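Local coordinates for major capsid protein P2 (Pseudoalteromonas phage pm2, PDB 2VVF) that serves as the major capsid protein of a lipid-containing marine bacteriophage, forming homotrimers of double jelly-roll subunits, at residues I175-K178 / A184-F187; E208-A213 / M224-V229. One frame throughout, in Å; residues are numbered along the deposited sequence.

Interaction 1 (I175-K178 / A184-F187)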
ATOM      1  N   ILE A 175       6.796  10.122 -19.396  1.00 23.55           N
ATOM      2  CA  ILE A 175       7.884  10.652 -20.208  1.00 23.30           C
ATOM      3  C   ILE A 175       8.987  11.104 -19.259  1.00 27.22           C
ATOM      4  O   ILE A 175       8.738  11.861 -18.325  1.00 26.66           O
ATOM      5  CB  ILE A 175       7.411  11.810 -21.102  1.00 26.30           C
ATOM      6  CG1 ILE A 175       6.349  11.328 -22.091  1.00 26.58           C
ATOM      7  CG2 ILE A 175       8.590  12.429 -21.839  1.00 26.90           C
ATOM      8  CD1 ILE A 175       5.535  12.451 -22.703  1.00 32.31           C
ATOM      9  N   HIS A 176      10.197  10.609 -19.478  1.00 24.13           N
ATOM     10  CA  HIS A 176      11.320  10.965 -18.620  1.00 24.06           C
ATOM     11  C   HIS A 176      12.384  11.744 -19.380  1.00 28.38           C
ATOM     12  O   HIS A 176      13.015  11.217 -20.292  1.00 27.88           O
ATOM     13  CB  HIS A 176      11.937   9.714 -17.992  1.00 24.79           C
ATOM     14  CG  HIS A 176      10.932   8.781 -17.393  1.00 27.93           C
ATOM     15  ND1 HIS A 176      10.485   8.903 -16.096  1.00 29.70           N
ATOM     16  CD2 HIS A 176      10.284   7.714 -17.916  1.00 29.56           C
ATOM     17  CE1 HIS A 176       9.605   7.950 -15.844  1.00 28.97           C
ATOM     18  NE2 HIS A 176       9.467   7.215 -16.932  1.00 29.29           N
ATOM     19  N   ILE A 177      12.574  13.000 -18.995  1.00 25.49           N
ATOM     20  CA  ILE A 177      13.576  13.851 -19.623  1.00 25.47           C
ATOM     21  C   ILE A 177      14.879  13.768 -18.836  1.00 29.86           C
ATOM     22  O   ILE A 177      14.974  14.266 -17.714  1.00 29.23           O
ATOM     23  CB  ILE A 177      13.086  15.305 -19.744  1.00 28.56           C
ATOM     24  CG1 ILE A 177      11.825  15.371 -20.609  1.00 28.89           C
ATOM     25  CG2 ILE A 177      14.186  16.194 -20.310  1.00 29.22           C
ATOM     26  CD1 ILE A 177      10.814  16.389 -20.133  1.00 35.54           C
ATOM     27  N   LYS A 178      15.876  13.115 -19.421  1.00 27.13           N
ATOM     28  CA  LYS A 178      17.167  12.952 -18.766  1.00 27.16           C
ATOM     29  C   LYS A 178      18.129  14.071 -19.141  1.00 32.13           C
ATOM     30  O   LYS A 178      18.808  14.006 -20.167  1.00 31.69           O
ATOM     31  CB  LYS A 178      17.771  11.591 -19.109  1.00 29.45           C
ATOM     32  CG  LYS A 178      16.931  10.410 -18.653  1.00 39.97           C
ATOM     33  CD  LYS A 178      17.808   9.292 -18.115  1.00 48.52           C
ATOM     34  CE  LYS A 178      18.231   8.339 -19.220  1.00 57.89           C
ATOM     35  NZ  LYS A 178      19.218   7.335 -18.740  1.00 66.76           N
ATOM     36  N   ALA A 184      11.911  23.760 -15.715  1.00 29.45           N
ATOM     37  CA  ALA A 184      10.474  23.544 -15.761  1.00 28.81           C
ATOM     38  C   ALA A 184      10.074  22.956 -17.104  1.00 31.78           C
ATOM     39  O   ALA A 184      10.799  23.086 -18.090  1.00 31.24           O
ATOM     40  CB  ALA A 184       9.734  24.848 -15.510  1.00 29.48           C
ATOM     41  N   VAL A 185       8.918  22.302 -17.133  1.00 27.70           N
ATOM     42  CA  VAL A 185       8.420  21.686 -18.351  1.00 27.16           C
ATOM     43  C   VAL A 185       6.920  21.891 -18.471  1.00 30.71           C
ATOM     44  O   VAL A 185       6.216  22.024 -17.473  1.00 30.44           O
ATOM     45  CB  VAL A 185       8.784  20.185 -18.419  1.00 30.85           C
ATOM     46  CG1 VAL A 185       8.199  19.546 -19.676  1.00 30.51           C
ATOM     47  CG2 VAL A 185      10.294  19.997 -18.363  1.00 30.60           C
ATOM     48  N   GLU A 186       6.438  21.921 -19.707  1.00 27.09           N
ATOM     49  CA  GLU A 186       5.022  22.100 -19.978  1.00 26.73           C
ATOM     50  C   GLU A 186       4.603  21.071 -21.017  1.00 30.45           C
ATOM     51  O   GLU A 186       5.311  20.846 -21.998  1.00 30.13           O
ATOM     52  CB  GLU A 186       4.766  23.515 -20.506  1.00 28.10           C
ATOM     53  CG  GLU A 186       3.336  23.777 -20.950  1.00 37.68           C
ATOM     54  CD  GLU A 186       3.155  25.171 -21.521  1.00 57.05           C
ATOM     55  OE1 GLU A 186       3.717  26.127 -20.948  1.00 52.32           O
ATOM     56  OE2 GLU A 186       2.458  25.311 -22.549  1.00 50.75           O
ATOM     57  N   PHE A 187       3.466  20.424 -20.789  1.00 26.79           N
ATOM     58  CA  PHE A 187       2.975  19.425 -21.726  1.00 26.65           C
ATOM     59  C   PHE A 187       1.602  19.807 -22.258  1.00 30.95           C
ATOM     60  O   PHE A 187       0.707  20.157 -21.494  1.00 30.43           O
ATOM     61  CB  PHE A 187       2.922  18.042 -21.073  1.00 28.31           C
ATOM     62  CG  PHE A 187       2.385  16.969 -21.976  1.00 29.65           C
ATOM     63  CD1 PHE A 187       3.187  16.399 -22.954  1.00 32.56           C
ATOM     64  CD2 PHE A 187       1.072  16.539 -21.860  1.00 31.56           C
ATOM     65  CE1 PHE A 187       2.691  15.416 -23.793  1.00 33.40           C
ATOM     66  CE2 PHE A 187       0.570  15.557 -22.695  1.00 34.27           C
ATOM     67  CZ  PHE A 187       1.381  14.993 -23.662  1.00 32.39           C
TER
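Ile177 and Val185 reach toward each other tip to tip from two strands that do not pair: their CA atoms, the nearest at this level, are 9.5 Å apart. The CB of Ile177 points toward strand 182-189, and of its two branches the one through CG1, not CG2, leads to the valine. CG1, opposite the carbonyl carbon (chi1 -61°), carries the chain forward without itself reaching the partner, and the last atom, CD1, makes the contact. A chi2 of 143°, off the staggered value, sets CD1 between the two methyls of the fork, with Ile177 CD1 lying 4.1 Å from Val185 CG2 and equally far from Val185 CG1.

The second pair repeats the theme with a ring. Ile175 also extends its CD1, which meets Phe187 at CE1 (Ile175 CD1 to Phe187 CE1, 4.3 Å), approaching the ring obliquely. No hydrogen bond spans the segments and only 109 Å² is buried between them. Neighbouring strands add to the packing: Leu244 of strand 242-248 touches Ile177, Val185 and Phe187, while Ile256 of strand 252-263 packs on both isoleucines. Phe187 also meets the ring of Phe223 and is touched by Met1 of the second subunit.

His176, between the two isoleucines, and Lys178, just after them, lie on the other side of the strand; His176 is hydrogen-bonded to Thr220 and Glu259, and Lys178 forms a salt bridge with Asp64. Strand 171-178 hydrogen-bonds to strands 218-222 and 252-263, whereas strand 182-189 belongs to the sheet with 242-248 and 192-199. Apolar tips meeting between two facing antiparallel sheets, here from the consecutive strands 171-178 and 182-189 (D and E), are characteristic of the hydrophobic core of a jelly-roll beta sandwich.

Interaction 2 (E208-A213 / M224-V229)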
ATOM      1  N   GLU A 208       6.553  12.584  -5.625  1.00 24.31           N
ATOM      2  CA  GLU A 208       6.757  12.008  -4.301  1.00 24.04           C
ATOM      3  C   GLU A 208       5.431  11.865  -3.562  1.00 28.01           C
ATOM      4  O   GLU A 208       5.260  10.972  -2.733  1.00 27.78           O
ATOM      5  CB  GLU A 208       7.705  12.886  -3.481  1.00 25.31           C
ATOM      6  CG  GLU A 208       9.113  12.972  -4.039  1.00 34.71           C
ATOM      7  CD  GLU A 208      10.014  13.859  -3.203  1.00 53.12           C
ATOM      8  OE1 GLU A 208       9.655  15.034  -2.983  1.00 51.32           O
ATOM      9  OE2 GLU A 208      11.076  13.376  -2.759  1.00 44.63           O
ATOM     10  N   GLN A 209       4.496  12.759  -3.866  1.00 24.35           N
ATOM     11  CA  GLN A 209       3.180  12.747  -3.241  1.00 23.88           C
ATOM     12  C   GLN A 209       2.437  11.451  -3.553  1.00 27.50           C
ATOM     13  O   GLN A 209       1.497  11.076  -2.849  1.00 27.22           O
ATOM     14  CB  GLN A 209       2.363  13.945  -3.725  1.00 25.00           C
ATOM     15  CG  GLN A 209       1.233  14.351  -2.801  1.00 33.39           C
ATOM     16  CD  GLN A 209       0.310  15.368  -3.441  1.00 45.22           C
ATOM     17  OE1 GLN A 209      -0.638  15.014  -4.139  1.00 38.94           O
ATOM     18  NE2 GLN A 209       0.599  16.645  -3.225  1.00 35.95           N
ATOM     19  N   TYR A 210       2.861  10.772  -4.615  1.00 23.32           N
ATOM     20  CA  TYR A 210       2.222   9.526  -5.026  1.00 22.68           C
ATOM     21  C   TYR A 210       3.089   8.286  -4.818  1.00 26.22           C
ATOM     22  O   TYR A 210       2.877   7.255  -5.456  1.00 25.63           O
ATOM     23  CB  TYR A 210       1.711   9.623  -6.465  1.00 23.48           C
ATOM     24  CG  TYR A 210       0.536  10.558  -6.602  1.00 24.46           C
ATOM     25  CD1 TYR A 210      -0.764  10.098  -6.440  1.00 26.09           C
ATOM     26  CD2 TYR A 210       0.728  11.918  -6.813  1.00 25.14           C
ATOM     27  CE1 TYR A 210      -1.842  10.956  -6.529  1.00 26.30           C
ATOM     28  CE2 TYR A 210      -0.344  12.785  -6.902  1.00 25.90           C
ATOM     29  CZ  TYR A 210      -1.627  12.298  -6.759  1.00 32.19           C
ATOM     30  OH  TYR A 210      -2.698  13.155  -6.848  1.00 32.07           O
ATOM     31  N   GLY A 211       4.044   8.386  -3.896  1.00 22.70           N
ATOM     32  CA  GLY A 211       4.911   7.262  -3.551  1.00 22.43           C
ATOM     33  C   GLY A 211       6.035   6.984  -4.547  1.00 26.10           C
ATOM     34  O   GLY A 211       6.657   5.921  -4.501  1.00 25.61           O
ATOM     35  N   LYS A 212       6.300   7.935  -5.437  1.00 22.61           N
ATOM     36  CA  LYS A 212       7.362   7.776  -6.424  1.00 22.35           C
ATOM     37  C   LYS A 212       8.658   8.416  -5.941  1.00 27.15           C
ATOM     38  O   LYS A 212       8.642   9.349  -5.140  1.00 26.95           O
ATOM     39  CB  LYS A 212       6.956   8.384  -7.769  1.00 24.28           C
ATOM     40  CG  LYS A 212       5.590   7.950  -8.270  1.00 31.18           C
ATOM     41  CD  LYS A 212       5.587   6.488  -8.683  1.00 35.56           C
ATOM     42  CE  LYS A 212       4.192   6.039  -9.079  1.00 39.26           C
ATOM     43  NZ  LYS A 212       4.063   4.558  -9.092  1.00 44.93           N
ATOM     44  N   ALA A 213       9.781   7.911  -6.441  1.00 24.22           N
ATOM     45  CA  ALA A 213      11.086   8.448  -6.083  1.00 24.15           C
ATOM     46  C   ALA A 213      11.612   9.288  -7.241  1.00 28.75           C
ATOM     47  O   ALA A 213      11.570   8.860  -8.397  1.00 28.52           O
ATOM     48  CB  ALA A 213      12.055   7.320  -5.766  1.00 24.78           C
ATOM     49  N   MET A 224       0.309   8.335 -14.909  1.00 24.21           N
ATOM     50  CA  MET A 224      -0.386   7.275 -14.183  1.00 24.03           C
ATOM     51  C   MET A 224      -0.060   7.320 -12.695  1.00 28.32           C
ATOM     52  O   MET A 224       0.129   6.282 -12.060  1.00 27.98           O
ATOM     53  CB  MET A 224      -0.008   5.902 -14.750  1.00 26.23           C
ATOM     54  CG  MET A 224      -0.551   5.632 -16.142  1.00 29.75           C
ATOM     55  SD  MET A 224      -0.559   3.877 -16.547  1.00 33.72           S
ATOM     56  CE  MET A 224       1.075   3.392 -15.983  1.00 30.43           C
ATOM     57  N   LEU A 225       0.003   8.528 -12.144  1.00 25.13           N
ATOM     58  CA  LEU A 225       0.327   8.721 -10.734  1.00 24.96           C
ATOM     59  C   LEU A 225      -0.599   7.959  -9.781  1.00 29.40           C
ATOM     60  O   LEU A 225      -0.160   7.459  -8.744  1.00 29.19           O
ATOM     61  CB  LEU A 225       0.354  10.213 -10.390  1.00 24.89           C
ATOM     62  CG  LEU A 225       1.584  10.984 -10.880  1.00 29.37           C
ATOM     63  CD1 LEU A 225       1.336  12.486 -10.846  1.00 29.47           C
ATOM     64  CD2 LEU A 225       2.814  10.622 -10.061  1.00 31.61           C
ATOM     65  N   GLU A 226      -1.874   7.866 -10.140  1.00 26.10           N
ATOM     66  CA  GLU A 226      -2.853   7.163  -9.314  1.00 25.91           C
ATOM     67  C   GLU A 226      -2.834   5.655  -9.549  1.00 29.70           C
ATOM     68  O   GLU A 226      -3.440   4.895  -8.793  1.00 29.46           O
ATOM     69  CB  GLU A 226      -4.258   7.692  -9.589  1.00 27.30           C
ATOM     70  CG  GLU A 226      -4.499   9.116  -9.134  1.00 36.73           C
ATOM     71  CD  GLU A 226      -5.907   9.577  -9.439  1.00 54.46           C
ATOM     72  OE1 GLU A 226      -6.208   9.824 -10.626  1.00 45.26           O
ATOM     73  OE2 GLU A 226      -6.726   9.648  -8.500  1.00 48.97           O
ATOM     74  N   GLY A 227      -2.163   5.227 -10.611  1.00 25.97           N
ATOM     75  CA  GLY A 227      -2.095   3.809 -10.945  1.00 25.46           C
ATOM     76  C   GLY A 227      -3.204   3.457 -11.926  1.00 28.59           C
ATOM     77  O   GLY A 227      -3.332   2.310 -12.348  1.00 28.09           O
ATOM     78  N   ASP A 228      -4.004   4.457 -12.283  1.00 24.90           N
ATOM     79  CA  ASP A 228      -5.102   4.270 -13.224  1.00 24.53           C
ATOM     80  C   ASP A 228      -4.595   4.370 -14.659  1.00 28.47           C
ATOM     81  O   ASP A 228      -4.088   5.412 -15.078  1.00 28.17           O
ATOM     82  CB  ASP A 228      -6.198   5.308 -12.977  1.00 26.15           C
ATOM     83  CG  ASP A 228      -7.405   5.103 -13.870  1.00 34.09           C
ATOM     84  OD1 ASP A 228      -7.489   4.039 -14.520  1.00 34.69           O
ATOM     85  OD2 ASP A 228      -8.267   6.005 -13.925  1.00 38.78           O
ATOM     86  N   VAL A 229      -4.722   3.276 -15.403  1.00 24.91           N
ATOM     87  CA  VAL A 229      -4.261   3.225 -16.786  1.00 24.64           C
ATOM     88  C   VAL A 229      -5.010   4.204 -17.687  1.00 28.35           C
ATOM     89  O   VAL A 229      -4.486   4.638 -18.711  1.00 28.06           O
ATOM     90  CB  VAL A 229      -4.317   1.789 -17.346  1.00 28.48           C
ATOM     91  CG1 VAL A 229      -5.760   1.342 -17.533  1.00 28.22           C
ATOM     92  CG2 VAL A 229      -3.552   1.697 -18.654  1.00 28.32           C
TER
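The Schellman motif that ends helix 200-209 meets a type I beta turn, Met224 to Gly227, through Tyr210 and Leu225. Gly211, with positive phi, is the C-prime residue: Gly211 N bonds to Glu208 O at 3.1 Å, and Lys212 N to Leu207 O. The turn is closed by Gly227 N to Met224 O, 2.9 Å.

Leu225 lies over one face of the Tyr210 ring in a CH-pi contact, its CB 4.0 Å from the ring centroid of Tyr210 and 18° off the normal, displaced toward the rim. The backbone joins in, since the carbonyl O of Leu225 lies 3.6 Å from Tyr210 CD1. The two side chains cross at about a right angle. With CG of Leu225 beside its own backbone N (chi1 -75°), the isobutyl group is carried across the base of the tyrosine, and Leu225 CD2 comes within 3.9 Å of Tyr210 CB. The same methyl touches Lys212 at CG (Leu225 CD2 to Lys212 CG, 4.2 Å), while the lysine's NZ is hydrogen-bonded to His72.

Glu226 runs alongside Tyr210, pointing the same way, with its CG 4.2 Å from Tyr210 CE1. Both polar ends reach the second subunit: Tyr210 OH is hydrogen-bonded to its Arg2 and Gln134, and Glu226 forms a salt bridge with its Arg102. A helix inserted between strands 192-199 and 218-222 (F and G) is typical of double jelly-roll capsid proteins.

Both contacts belong to the C-terminal jelly roll, with centres 16 Å apart and nearest atoms about 8 Å apart, so they do not touch. Interaction 1 lies between the sheets, whereas interaction 2 joins the connections that follow strands 192-199 and 218-222 (F and G). Two routes relate them: strand 182-189 pairs with 192-199, which leads into helix 200-209, and strand 218-222, paired with 171-178, runs on toward the turn at 224-227. Both also meet the second subunit, interaction 1 by the apolar packing of Phe187 and interaction 2 by several polar bonds. Neither contact contributes to the calcium site, formed by Ala105, Pro141 and Trp143.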